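Local coordinates for protein UDP-glucose:anthocyanidin 3-O-glucosyltransferase (Clitoria ternatea, PDB 4REL) that belongs to the UDP-glycosyltransferase family and has the GT-B fold, in which two Rossmann-like domains face each other across a cleft, at residues 44-49 with 59-64; 130-135 with 437-442; 212-217 with 424-429; 252-257 with 324-329; 358-363 with 393-398. All blocks are in the same frame, centred on the assembly; numbering follows the deposited sequence.

Interaction 1 of 5, residues 44-49 with 59-64. With ACT (acetate ion), chain G.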
# COMPACT_ATOMS: atom_id res chain seq x y z
N SER A 44 -14.26 12.59 -6.21
CA SER A 44 -14.26 11.13 -6.16
C SER A 44 -13.48 10.56 -4.97
O SER A 44 -13.90 9.56 -4.39
CB SER A 44 -13.77 10.53 -7.49
OG SER A 44 -12.45 10.92 -7.75
N SER A 45 -12.37 11.19 -4.58
CA SER A 45 -11.61 10.66 -3.45
C SER A 45 -12.32 10.95 -2.13
O SER A 45 -12.26 10.15 -1.19
CB SER A 45 -10.16 11.15 -3.43
OG SER A 45 -10.02 12.46 -2.92
N ASN A 46 -12.99 12.10 -2.06
CA ASN A 46 -13.75 12.44 -0.86
C ASN A 46 -14.96 11.53 -0.72
O ASN A 46 -15.29 11.09 0.38
CB ASN A 46 -14.14 13.92 -0.85
CG ASN A 46 -12.95 14.84 -0.61
OD1 ASN A 46 -11.89 14.41 -0.15
ND2 ASN A 46 -13.14 16.13 -0.89
N ALA A 47 -15.61 11.21 -1.84
CA ALA A 47 -16.74 10.27 -1.79
C ALA A 47 -16.27 8.92 -1.27
O ALA A 47 -16.93 8.29 -0.43
CB ALA A 47 -17.35 10.12 -3.17
N PHE A 48 -15.12 8.48 -1.76
CA PHE A 48 -14.54 7.20 -1.38
C PHE A 48 -14.28 7.09 0.12
O PHE A 48 -14.60 6.07 0.73
CB PHE A 48 -13.24 6.96 -2.16
CG PHE A 48 -12.61 5.62 -1.89
CD1 PHE A 48 -13.09 4.48 -2.51
CD2 PHE A 48 -11.53 5.51 -1.04
CE1 PHE A 48 -12.50 3.24 -2.28
CE2 PHE A 48 -10.94 4.29 -0.80
CZ PHE A 48 -11.42 3.15 -1.42
N LEU A 49 -13.73 8.14 0.72
CA LEU A 49 -13.38 8.11 2.14
C LEU A 49 -14.49 8.50 3.09
O LEU A 49 -14.62 7.90 4.16
CB LEU A 49 -12.19 9.04 2.44
CG LEU A 49 -10.78 8.51 2.16
CD1 LEU A 49 -9.77 9.60 2.51
CD2 LEU A 49 -10.48 7.22 2.93
N ILE A 59 -11.23 17.87 11.95
CA ILE A 59 -10.92 17.50 10.57
C ILE A 59 -12.02 18.04 9.67
O ILE A 59 -13.21 17.82 9.91
CB ILE A 59 -10.82 15.97 10.37
CG1 ILE A 59 -9.69 15.39 11.23
CG2 ILE A 59 -10.59 15.65 8.90
CD1 ILE A 59 -9.54 13.87 11.13
N ARG A 60 -11.63 18.79 8.64
CA ARG A 60 -12.59 19.33 7.69
C ARG A 60 -12.17 18.89 6.31
O ARG A 60 -10.97 18.78 6.03
CB ARG A 60 -12.61 20.86 7.77
CG ARG A 60 -13.14 21.38 9.10
CD ARG A 60 -12.85 22.86 9.30
NE ARG A 60 -13.26 23.29 10.64
CZ ARG A 60 -12.48 23.25 11.71
NH1 ARG A 60 -11.22 22.83 11.61
NH2 ARG A 60 -12.94 23.65 12.90
N VAL A 61 -13.15 18.65 5.45
CA VAL A 61 -12.86 18.09 4.13
C VAL A 61 -13.12 19.12 3.04
O VAL A 61 -14.17 19.78 3.04
CB VAL A 61 -13.71 16.83 3.89
CG1 VAL A 61 -13.50 16.30 2.47
CG2 VAL A 61 -13.34 15.76 4.92
N PHE A 62 -12.16 19.27 2.13
CA PHE A 62 -12.30 20.23 1.04
C PHE A 62 -12.09 19.54 -0.30
O PHE A 62 -11.45 18.49 -0.37
CB PHE A 62 -11.33 21.40 1.22
CG PHE A 62 -11.50 22.10 2.54
CD1 PHE A 62 -12.51 23.03 2.71
CD2 PHE A 62 -10.69 21.79 3.63
CE1 PHE A 62 -12.70 23.65 3.93
CE2 PHE A 62 -10.88 22.42 4.85
CZ PHE A 62 -11.88 23.35 5.00
N THR A 63 -12.65 20.13 -1.35
CA THR A 63 -12.63 19.49 -2.67
C THR A 63 -11.91 20.33 -3.72
O THR A 63 -12.20 21.52 -3.90
CB THR A 63 -14.06 19.23 -3.15
OG1 THR A 63 -14.75 18.42 -2.19
CG2 THR A 63 -14.06 18.53 -4.51
N ILE A 64 -10.99 19.69 -4.45
CA ILE A 64 -10.32 20.32 -5.58
C ILE A 64 -10.57 19.53 -6.87
O ILE A 64 -11.15 18.44 -6.83
CB ILE A 64 -8.81 20.48 -5.35
CG1 ILE A 64 -8.15 19.12 -5.12
CG2 ILE A 64 -8.54 21.44 -4.18
CD1 ILE A 64 -6.63 19.18 -4.95
C ACT G . -10.53 22.83 15.21
O ACT G . -10.08 23.16 14.09
OXT ACT G . -11.76 22.66 15.39
CH3 ACT G . -9.59 22.77 16.38
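The flat amide of N46 is met at its NH2 end by two oxygens of the strand, while CG1 of V61 lies over one face of it, 3.5 Å from N46 CG. The carbonyl oxygen of F62 sits almost in the amide plane, 6° out of it, and accepts a hydrogen bond from N46 ND2 at 2.9 Å that is fairly straight (161° at the hydrogen). Relative to the F62 carbonyl, the donor stands well above the C=O plane. A second, weak bond runs from N46 ND2 to T63 OG1 at 3.1 Å, so one buried nitrogen is gripped by a backbone and a side-chain acceptor. With CG beside its own backbone N (chi1 -71°), N46 turns the amide from the helix to the strand. Helix 43-50 and strand 59-64 are the last two elements of a beta-alpha-beta crossover starting at strand 36-42, and 59-64 is the outermost strand of the seven-stranded parallel sheet. Farther along the strand, the R60 guanidinium holds an acetate ion, probably from the crystallisation liquor, at its edge: R60 NH1 reaches acetate O at 2.7 Å and R60 NH2 reaches OXT at 2.9 Å, with S36 holding the same ion.

Interaction 2 of 5, residues 130-135 with 437-442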
# COMPACT_ATOMS: atom_id res chain seq x y z
N PRO A 130 6.72 23.84 6.72
CA PRO A 130 7.31 22.51 6.52
C PRO A 130 6.45 21.59 5.65
O PRO A 130 5.22 21.64 5.69
CB PRO A 130 7.42 21.95 7.94
CG PRO A 130 6.55 22.81 8.80
CD PRO A 130 6.53 24.16 8.15
N TRP A 131 7.13 20.75 4.87
CA TRP A 131 6.47 19.76 4.04
C TRP A 131 6.82 18.37 4.55
O TRP A 131 8.00 17.98 4.60
CB TRP A 131 6.93 19.90 2.59
CG TRP A 131 6.15 19.06 1.60
CD1 TRP A 131 4.83 19.20 1.27
CD2 TRP A 131 6.65 17.97 0.82
NE1 TRP A 131 4.48 18.25 0.33
CE2 TRP A 131 5.58 17.49 0.04
CE3 TRP A 131 7.91 17.35 0.71
CZ2 TRP A 131 5.73 16.42 -0.85
CZ3 TRP A 131 8.05 16.30 -0.18
CH2 TRP A 131 6.97 15.84 -0.95
N ILE A 132 5.80 17.63 4.94
CA ILE A 132 5.98 16.29 5.49
C ILE A 132 5.44 15.31 4.47
O ILE A 132 4.27 15.35 4.11
CB ILE A 132 5.23 16.14 6.82
CG1 ILE A 132 5.80 17.11 7.86
CG2 ILE A 132 5.31 14.70 7.31
CD1 ILE A 132 5.05 17.14 9.17
N ALA A 133 6.31 14.43 3.97
CA ALA A 133 5.92 13.48 2.93
C ALA A 133 5.50 12.15 3.56
O ALA A 133 6.17 11.63 4.46
CB ALA A 133 7.04 13.28 1.92
N PHE A 134 4.38 11.61 3.08
CA PHE A 134 3.84 10.35 3.60
C PHE A 134 4.07 9.26 2.56
O PHE A 134 3.82 9.48 1.36
CB PHE A 134 2.34 10.53 3.89
CG PHE A 134 1.64 9.29 4.41
CD1 PHE A 134 1.94 8.78 5.67
CD2 PHE A 134 0.65 8.66 3.65
CE1 PHE A 134 1.28 7.65 6.16
CE2 PHE A 134 -0.03 7.53 4.14
CZ PHE A 134 0.30 7.03 5.40
N TRP A 135 4.52 8.10 3.01
CA TRP A 135 4.88 6.99 2.12
C TRP A 135 4.09 5.72 2.45
O TRP A 135 4.48 4.96 3.34
CB TRP A 135 6.38 6.69 2.26
CG TRP A 135 6.90 5.73 1.23
CD1 TRP A 135 7.13 4.40 1.40
CD2 TRP A 135 7.24 6.04 -0.12
NE1 TRP A 135 7.61 3.86 0.22
CE2 TRP A 135 7.69 4.85 -0.72
CE3 TRP A 135 7.22 7.22 -0.88
CZ2 TRP A 135 8.11 4.80 -2.05
CZ3 TRP A 135 7.64 7.16 -2.20
CH2 TRP A 135 8.08 5.96 -2.78
N ASN A 437 5.34 10.61 18.31
CA ASN A 437 5.48 11.79 19.17
C ASN A 437 6.33 12.85 18.48
O ASN A 437 6.04 14.04 18.57
CB ASN A 437 6.07 11.41 20.53
CG ASN A 437 5.09 10.62 21.39
OD1 ASN A 437 3.88 10.82 21.32
ND2 ASN A 437 5.62 9.71 22.20
N THR A 438 7.37 12.42 17.78
CA THR A 438 8.22 13.35 17.05
C THR A 438 7.42 14.11 16.00
O THR A 438 7.56 15.33 15.85
CB THR A 438 9.40 12.61 16.39
OG1 THR A 438 10.24 12.08 17.41
CG2 THR A 438 10.22 13.56 15.51
N LEU A 439 6.57 13.37 15.29
CA LEU A 439 5.71 13.95 14.27
C LEU A 439 4.73 14.95 14.88
O LEU A 439 4.56 16.05 14.36
CB LEU A 439 4.96 12.85 13.51
CG LEU A 439 3.92 13.27 12.48
CD1 LEU A 439 4.53 14.17 11.42
CD2 LEU A 439 3.27 12.03 11.83
N VAL A 440 4.12 14.58 15.99
CA VAL A 440 3.21 15.47 16.68
C VAL A 440 3.90 16.79 17.05
O VAL A 440 3.32 17.87 16.89
CB VAL A 440 2.60 14.79 17.92
CG1 VAL A 440 1.89 15.80 18.80
CG2 VAL A 440 1.64 13.66 17.48
N GLU A 441 5.14 16.71 17.52
CA GLU A 441 5.85 17.93 17.90
C GLU A 441 6.26 18.76 16.69
O GLU A 441 6.32 19.98 16.78
CB GLU A 441 7.06 17.66 18.81
CG GLU A 441 6.90 16.56 19.87
CD GLU A 441 5.57 16.56 20.62
OE1 GLU A 441 5.03 17.64 20.93
OE2 GLU A 441 5.07 15.45 20.91
N VAL A 442 6.51 18.13 15.54
CA VAL A 442 6.78 18.92 14.34
C VAL A 442 5.57 19.80 14.03
O VAL A 442 5.69 21.00 13.74
CB VAL A 442 7.10 18.04 13.12
CG1 VAL A 442 7.08 18.87 11.84
CG2 VAL A 442 8.46 17.38 13.29
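I132, on strand 131-135, and L439, on the last helix of the chain, are the residues whose backbones come nearest, with their CA atoms 9.1 Å apart. That spacing leaves the gap to be filled by side chains. I132 points toward the helix: CG1 stands beside the backbone N (chi1 -63°) and the chain continues extended (chi2 174°), which carries CD1 out to the helix. Two methyls of successive helix turns receive it. I132 CD1 touches L439 CD1 at 3.8 Å, the two side chains crossing at a slant, and meets V442 CG1 tip to tip at 3.8 Å. Viewed from I132 CD1 the two partner methyls lie about 91° apart. Helix 431-445 follows the C-terminal domain in sequence yet lies on the sheet of the N-terminal domain, the return crossing found in GT-B glycosyltransferases. Strand 131-135 runs between strands 110-114 and 208-211 in that parallel sheet. V210 of the latter touches I132 and L439 alike and continues the apolar layer along the sheet. V440, on another flank of the helix, packs on L28 and I31 of helix 18-31.

Interaction 3 of 5, residues 212-217 with 424-429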
# COMPACT_ATOMS: atom_id res chain seq x y z
N ASN A 212 4.63 4.39 6.39
CA ASN A 212 3.46 3.69 6.91
C ASN A 212 3.80 2.21 7.11
O ASN A 212 3.21 1.34 6.48
CB ASN A 212 2.32 3.81 5.89
CG ASN A 212 0.96 3.49 6.49
OD1 ASN A 212 0.64 3.93 7.60
ND2 ASN A 212 0.15 2.72 5.75
N PHE A 213 4.75 1.92 7.98
CA PHE A 213 5.20 0.54 8.16
C PHE A 213 5.90 0.35 9.51
O PHE A 213 5.89 1.24 10.36
CB PHE A 213 6.13 0.15 7.01
CG PHE A 213 6.24 -1.33 6.79
CD1 PHE A 213 5.09 -2.08 6.56
CD2 PHE A 213 7.47 -1.96 6.82
CE1 PHE A 213 5.17 -3.46 6.36
CE2 PHE A 213 7.56 -3.34 6.63
CZ PHE A 213 6.41 -4.08 6.40
N PHE A 214 6.50 -0.82 9.69
CA PHE A 214 7.16 -1.17 10.94
C PHE A 214 8.67 -1.13 10.72
O PHE A 214 9.22 -1.94 9.98
CB PHE A 214 6.75 -2.60 11.34
CG PHE A 214 5.26 -2.86 11.26
CD1 PHE A 214 4.40 -2.39 12.24
CD2 PHE A 214 4.73 -3.59 10.21
CE1 PHE A 214 3.03 -2.63 12.16
CE2 PHE A 214 3.36 -3.84 10.12
CZ PHE A 214 2.52 -3.36 11.10
N ALA A 215 9.35 -0.19 11.38
CA ALA A 215 10.79 -0.02 11.20
C ALA A 215 11.55 -1.31 11.49
O ALA A 215 12.55 -1.62 10.84
CB ALA A 215 11.30 1.11 12.08
N GLU A 216 11.05 -2.07 12.47
CA GLU A 216 11.69 -3.31 12.91
C GLU A 216 11.70 -4.39 11.83
O GLU A 216 12.47 -5.36 11.93
CB GLU A 216 11.00 -3.81 14.19
CG GLU A 216 11.19 -2.92 15.41
CD GLU A 216 10.19 -1.76 15.49
OE1 GLU A 216 9.47 -1.49 14.50
OE2 GLU A 216 10.14 -1.10 16.55
N LEU A 217 10.88 -4.24 10.81
CA LEU A 217 10.81 -5.21 9.71
C LEU A 217 11.68 -4.86 8.52
O LEU A 217 11.94 -5.71 7.67
CB LEU A 217 9.37 -5.40 9.23
CG LEU A 217 8.45 -6.32 10.02
CD1 LEU A 217 7.17 -6.57 9.22
CD2 LEU A 217 9.15 -7.62 10.33
N ASP A 424 5.47 -6.62 18.92
CA ASP A 424 6.37 -5.83 19.76
C ASP A 424 6.67 -4.43 19.18
O ASP A 424 6.99 -3.50 19.92
CB ASP A 424 7.66 -6.61 20.07
CG ASP A 424 7.38 -7.92 20.83
OD1 ASP A 424 6.45 -7.94 21.67
OD2 ASP A 424 8.09 -8.92 20.59
N ALA A 425 6.54 -4.28 17.86
CA ALA A 425 6.78 -3.00 17.19
C ALA A 425 5.67 -1.98 17.46
O ALA A 425 5.93 -0.77 17.60
CB ALA A 425 6.94 -3.20 15.69
N VAL A 426 4.43 -2.46 17.53
CA VAL A 426 3.27 -1.59 17.77
C VAL A 426 3.07 -1.35 19.26
O VAL A 426 2.18 -0.60 19.67
CB VAL A 426 1.98 -2.17 17.18
CG1 VAL A 426 2.23 -2.63 15.77
CG2 VAL A 426 1.47 -3.31 18.04
N GLY A 427 3.92 -1.98 20.07
CA GLY A 427 3.90 -1.78 21.50
C GLY A 427 4.30 -0.37 21.88
O GLY A 427 4.83 0.38 21.06
N PRO A 428 4.08 -0.00 23.15
CA PRO A 428 4.30 1.34 23.70
C PRO A 428 5.77 1.75 23.70
O PRO A 428 6.08 2.91 23.98
CB PRO A 428 3.81 1.21 25.14
CG PRO A 428 4.02 -0.24 25.47
CD PRO A 428 3.70 -0.97 24.20
N HIS A 429 6.66 0.81 23.39
CA HIS A 429 8.09 1.08 23.37
C HIS A 429 8.71 0.88 21.99
O HIS A 429 9.92 1.01 21.82
CB HIS A 429 8.81 0.17 24.36
CG HIS A 429 8.76 0.67 25.77
ND1 HIS A 429 9.49 1.76 26.19
CD2 HIS A 429 8.07 0.23 26.85
CE1 HIS A 429 9.25 1.97 27.48
NE2 HIS A 429 8.40 1.06 27.90
O HOH W 1 7.58 0.32 15.68
O HOH W 2 10.20 -3.25 18.94
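This is a mixed contact, part apolar and part water-mediated, at the seam between the two domains of the GT-B fold. Segment 212-217 is the loop that leaves strand 208-211 of the N-terminal sheet and winds into a short 3-10 turn. Segment 424-429 finishes helix 409-425 of the C-terminal half and leads toward helix 431-445. The apolar part rests on F214. Its ring atom CE1 lies 3.7 Å from V426 CG1, approached obliquely, and F214 CD1 is 4.4 Å from A425 CB. V422 and M350 also touch F214, and L217 packs on V418 and V422, so the loop rests on two helices of the other domain. The polar part belongs to E216. Its chain bends at chi2 (84°), which folds the carboxylate back over A425, with E216 OE1 3.3 Å from A425 CB. Since both the carboxylate and the carbonyls at the helix end are acceptors, water stands between them. OE2 of E216 also accepts a hydrogen bond from the backbone N of Q431, at the start of the next helix, where the positive helix end would probably favour the charge. One water lies 2.9 Å from E216 OE1 and 2.8 Å from A425 O and can donate to either, though it has more acceptors in reach than protons; the other lies 3.2 Å from E216 OE2 and bonds weakly to D424 O.

Interaction 4 of 5, residues 252-257 with 324-329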
# COMPACT_ATOMS: atom_id res chain seq x y z
N ASN A 252 -21.28 -12.42 3.01
CA ASN A 252 -21.00 -13.75 2.50
C ASN A 252 -20.75 -14.79 3.59
O ASN A 252 -20.53 -15.96 3.29
CB ASN A 252 -19.81 -13.72 1.53
CG ASN A 252 -19.92 -12.60 0.51
OD1 ASN A 252 -20.62 -12.73 -0.50
ND2 ASN A 252 -19.21 -11.51 0.76
N GLY A 253 -20.77 -14.36 4.85
CA GLY A 253 -20.55 -15.28 5.95
C GLY A 253 -19.16 -15.89 5.98
O GLY A 253 -18.98 -17.06 6.34
N CYS A 254 -18.16 -15.09 5.61
CA CYS A 254 -16.78 -15.56 5.52
C CYS A 254 -16.25 -16.10 6.83
O CYS A 254 -15.66 -17.18 6.87
CB CYS A 254 -15.88 -14.43 5.06
SG CYS A 254 -16.07 -14.04 3.34
N LEU A 255 -16.45 -15.34 7.90
CA LEU A 255 -15.87 -15.70 9.18
C LEU A 255 -16.51 -16.95 9.75
O LEU A 255 -15.82 -17.80 10.32
CB LEU A 255 -15.97 -14.54 10.18
CG LEU A 255 -15.21 -13.29 9.77
CD1 LEU A 255 -15.38 -12.19 10.83
CD2 LEU A 255 -13.73 -13.61 9.57
N SER A 256 -17.82 -17.06 9.59
CA SER A 256 -18.54 -18.23 10.07
C SER A 256 -18.07 -19.45 9.29
O SER A 256 -17.83 -20.52 9.85
CB SER A 256 -20.05 -18.03 9.91
OG SER A 256 -20.76 -19.13 10.45
N TRP A 257 -17.91 -19.26 7.98
CA TRP A 257 -17.40 -20.32 7.12
C TRP A 257 -16.00 -20.73 7.56
O TRP A 257 -15.69 -21.92 7.67
CB TRP A 257 -17.39 -19.84 5.66
CG TRP A 257 -17.08 -20.93 4.67
CD1 TRP A 257 -17.96 -21.80 4.10
CD2 TRP A 257 -15.79 -21.25 4.12
NE1 TRP A 257 -17.31 -22.65 3.24
CE2 TRP A 257 -15.98 -22.33 3.23
CE3 TRP A 257 -14.51 -20.73 4.29
CZ2 TRP A 257 -14.92 -22.90 2.51
CZ3 TRP A 257 -13.46 -21.30 3.58
CH2 TRP A 257 -13.67 -22.37 2.70
N SER A 324 -17.46 -11.53 -4.07
CA SER A 324 -17.06 -10.25 -4.62
C SER A 324 -16.29 -9.40 -3.62
O SER A 324 -15.50 -8.54 -4.01
CB SER A 324 -18.30 -9.47 -5.10
OG SER A 324 -18.96 -10.18 -6.13
N TRP A 325 -16.51 -9.66 -2.33
CA TRP A 325 -15.90 -8.87 -1.26
C TRP A 325 -15.75 -9.70 0.01
O TRP A 325 -16.61 -10.53 0.32
CB TRP A 325 -16.76 -7.63 -0.98
CG TRP A 325 -16.36 -6.88 0.25
CD1 TRP A 325 -15.46 -5.85 0.34
CD2 TRP A 325 -16.84 -7.10 1.59
NE1 TRP A 325 -15.36 -5.42 1.64
CE2 TRP A 325 -16.19 -6.17 2.42
CE3 TRP A 325 -17.76 -7.99 2.15
CZ2 TRP A 325 -16.43 -6.10 3.80
CZ3 TRP A 325 -18.00 -7.92 3.52
CH2 TRP A 325 -17.34 -6.99 4.32
N VAL A 326 -14.66 -9.48 0.75
CA VAL A 326 -14.51 -10.04 2.08
C VAL A 326 -14.05 -8.95 3.05
O VAL A 326 -13.42 -7.97 2.62
CB VAL A 326 -13.49 -11.21 2.12
CG1 VAL A 326 -13.88 -12.31 1.17
CG2 VAL A 326 -12.09 -10.71 1.81
N PRO A 327 -14.36 -9.11 4.34
CA PRO A 327 -13.73 -8.24 5.35
C PRO A 327 -12.28 -8.70 5.54
O PRO A 327 -11.99 -9.54 6.40
CB PRO A 327 -14.57 -8.50 6.59
CG PRO A 327 -15.08 -9.91 6.43
CD PRO A 327 -15.25 -10.12 4.94
N GLN A 328 -11.37 -8.17 4.72
CA GLN A 328 -10.04 -8.76 4.61
C GLN A 328 -9.25 -8.75 5.92
O GLN A 328 -8.59 -9.73 6.24
CB GLN A 328 -9.23 -8.10 3.49
CG GLN A 328 -7.83 -8.69 3.32
CD GLN A 328 -7.12 -8.15 2.10
OE1 GLN A 328 -7.34 -8.61 0.99
NE2 GLN A 328 -6.26 -7.16 2.32
N SER A 329 -9.36 -7.66 6.68
CA SER A 329 -8.70 -7.54 7.97
C SER A 329 -9.08 -8.70 8.87
O SER A 329 -8.22 -9.32 9.50
CB SER A 329 -9.11 -6.23 8.67
OG SER A 329 -8.70 -5.10 7.93
O HOH W 3 -20.38 -12.01 -3.22
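N252 ND2 comes within 2.8 Å of W325 O, yet the angle is too poor for a hydrogen bond. The same nitrogen lies at the edge of the W325 indole, near its plane and 4.1 Å from W325 CE3. The other end of this amide is properly bonded: a water donates to N252 OD1 at 2.8 Å and accepts from S324 N at 3.1 Å. W325 N is buried here without a partner. Deeper in, the contact turns apolar. C254 SG, set beside its backbone N by chi1 -73°, points across to V326 CG1 at 3.5 Å and more loosely to P327 CD at 4.3 Å. V326 continues inward to Y268 and V297 of neighbouring strands. Both segments lead into helices: G253 is the N-cap of helix 254-259, where D250 takes the amides of C254 and L255, and P327, centre of an inverse gamma turn, is the N-cap of helix 328-332. The ring nitrogen of P327 lies over one face of the W325 indole, offset toward the rim. Segment 324-329 follows edge strand 320-323 of the C-terminal Rossmann-like sheet, and its W-V-P-Q sequence, 325-328, opens the signature motif of plant family 1 glycosyltransferases.

Interaction 5 of 5, residues 358-363 with 393-398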
# COMPACT_ATOMS: atom_id res chain seq x y z
N PRO A 358 1.55 -16.55 5.87
CA PRO A 358 2.57 -16.62 4.81
C PRO A 358 1.94 -16.38 3.44
O PRO A 358 0.72 -16.50 3.30
CB PRO A 358 3.09 -18.06 4.93
CG PRO A 358 1.95 -18.82 5.52
CD PRO A 358 1.28 -17.87 6.47
N MET A 359 2.74 -16.00 2.45
CA MET A 359 2.17 -15.56 1.18
C MET A 359 2.68 -16.30 -0.04
O MET A 359 3.80 -16.80 -0.06
CB MET A 359 2.43 -14.06 1.00
CG MET A 359 1.53 -13.19 1.86
SD MET A 359 2.09 -11.48 1.99
CE MET A 359 3.41 -11.65 3.20
N ILE A 360 1.82 -16.39 -1.06
CA ILE A 360 2.23 -16.79 -2.41
C ILE A 360 1.99 -15.56 -3.26
O ILE A 360 0.88 -15.02 -3.27
CB ILE A 360 1.36 -17.94 -2.95
CG1 ILE A 360 1.60 -19.21 -2.14
CG2 ILE A 360 1.67 -18.19 -4.44
CD1 ILE A 360 0.56 -20.30 -2.38
N CYS A 361 3.03 -15.12 -3.95
CA CYS A 361 3.06 -13.78 -4.54
C CYS A 361 3.06 -13.82 -6.06
O CYS A 361 3.83 -14.56 -6.66
CB CYS A 361 4.32 -13.04 -4.10
SG CYS A 361 4.52 -12.89 -2.31
N ARG A 362 2.20 -13.02 -6.66
CA ARG A 362 2.26 -12.78 -8.10
C ARG A 362 2.16 -11.27 -8.30
O ARG A 362 1.07 -10.74 -8.48
CB ARG A 362 1.11 -13.50 -8.82
CG ARG A 362 1.34 -13.79 -10.31
CD ARG A 362 1.56 -12.50 -11.10
NE ARG A 362 1.26 -12.60 -12.53
CZ ARG A 362 1.68 -11.71 -13.43
NH1 ARG A 362 2.41 -10.67 -13.05
NH2 ARG A 362 1.35 -11.86 -14.71
N PRO A 363 3.31 -10.58 -8.29
CA PRO A 363 3.28 -9.12 -8.44
C PRO A 363 2.91 -8.73 -9.88
O PRO A 363 3.37 -9.37 -10.83
CB PRO A 363 4.72 -8.70 -8.10
CG PRO A 363 5.57 -9.93 -8.35
CD PRO A 363 4.67 -11.13 -8.13
N ASN A 393 -0.20 -25.97 -12.71
CA ASN A 393 0.78 -26.81 -12.04
C ASN A 393 1.66 -26.06 -11.06
O ASN A 393 1.92 -26.54 -9.96
CB ASN A 393 1.61 -27.60 -13.05
CG ASN A 393 0.79 -28.65 -13.79
OD1 ASN A 393 -0.33 -28.99 -13.37
ND2 ASN A 393 1.34 -29.18 -14.88
N GLY A 394 2.10 -24.86 -11.44
CA GLY A 394 2.99 -24.08 -10.59
C GLY A 394 2.31 -23.62 -9.32
O GLY A 394 2.89 -23.70 -8.23
N PHE A 395 1.09 -23.13 -9.44
CA PHE A 395 0.33 -22.62 -8.30
C PHE A 395 -0.04 -23.77 -7.35
O PHE A 395 0.02 -23.60 -6.13
CB PHE A 395 -0.90 -21.87 -8.81
CG PHE A 395 -1.70 -21.17 -7.74
CD1 PHE A 395 -1.13 -20.79 -6.54
CD2 PHE A 395 -3.04 -20.90 -7.96
CE1 PHE A 395 -1.88 -20.16 -5.57
CE2 PHE A 395 -3.80 -20.26 -7.00
CZ PHE A 395 -3.22 -19.89 -5.80
N VAL A 396 -0.41 -24.93 -7.90
CA VAL A 396 -0.67 -26.10 -7.06
C VAL A 396 0.56 -26.42 -6.22
O VAL A 396 0.45 -26.71 -5.03
CB VAL A 396 -1.09 -27.34 -7.90
CG1 VAL A 396 -0.99 -28.61 -7.07
CG2 VAL A 396 -2.49 -27.18 -8.43
N LYS A 397 1.74 -26.38 -6.84
CA LYS A 397 2.97 -26.65 -6.11
C LYS A 397 3.19 -25.64 -4.99
O LYS A 397 3.54 -26.03 -3.88
CB LYS A 397 4.18 -26.72 -7.05
CG LYS A 397 4.16 -27.96 -7.95
CD LYS A 397 5.32 -27.98 -8.94
CE LYS A 397 5.20 -29.17 -9.89
NZ LYS A 397 6.36 -29.25 -10.83
N SER A 398 2.96 -24.36 -5.26
CA SER A 398 3.14 -23.33 -4.23
C SER A 398 2.15 -23.51 -3.08
O SER A 398 2.51 -23.31 -1.91
CB SER A 398 3.02 -21.92 -4.83
OG SER A 398 4.07 -21.70 -5.76
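I360 carries the tight side of this contact alone from the strand, against S398 and F395 of the helix. With CG1 beside its backbone N and the chain extended beyond it (chi2 166°), I360 CD1 reaches the helix backbone, 3.6 Å from S398 O and 3.8 Å from S398 CB. I360 CG2 flanks the same CB at 4.0 Å, so the serine is met by both branches of the isoleucine. F395 offers its ring edge: CE1 lies 4.0 Å from I360 CD1, which sits near the ring plane. The helix face turned from the strand is the loose side, where K397 and N393 are exposed and K397 keeps a long, weak ion pair with E386. M359 and C361, flanking I360, instead pack on I375 of helix 368-378. Helix 392-403 thus lies on one surface of the six-stranded parallel sheet and helix 368-378 on the other, the alpha/beta/alpha layering of a Rossmann-like GT-B domain.

Interactions 1 and 2, 21 Å apart between centres, belong to the seven-stranded N-terminal sheet, one at outermost strand 59-64, the other on inner strand 131-135. Interactions 4 and 5, 22 Å apart, lie in the C-terminal domain, one beside edge strand 320-323 of its six-stranded sheet, the other on inner strand 359-361. Interaction 3 joins the halves and touches interaction 2 (W135 O to N212 N, 3.1 Å, a probable hydrogen bond). Along the chain interaction 1 closes first. The spans of interactions 4 and 5 fall within that of interaction 3, itself within that of interaction 2. Helices 392-403, 409-425 and 431-445 carry interactions 5, 3 and 2, returning the chain to the first domain.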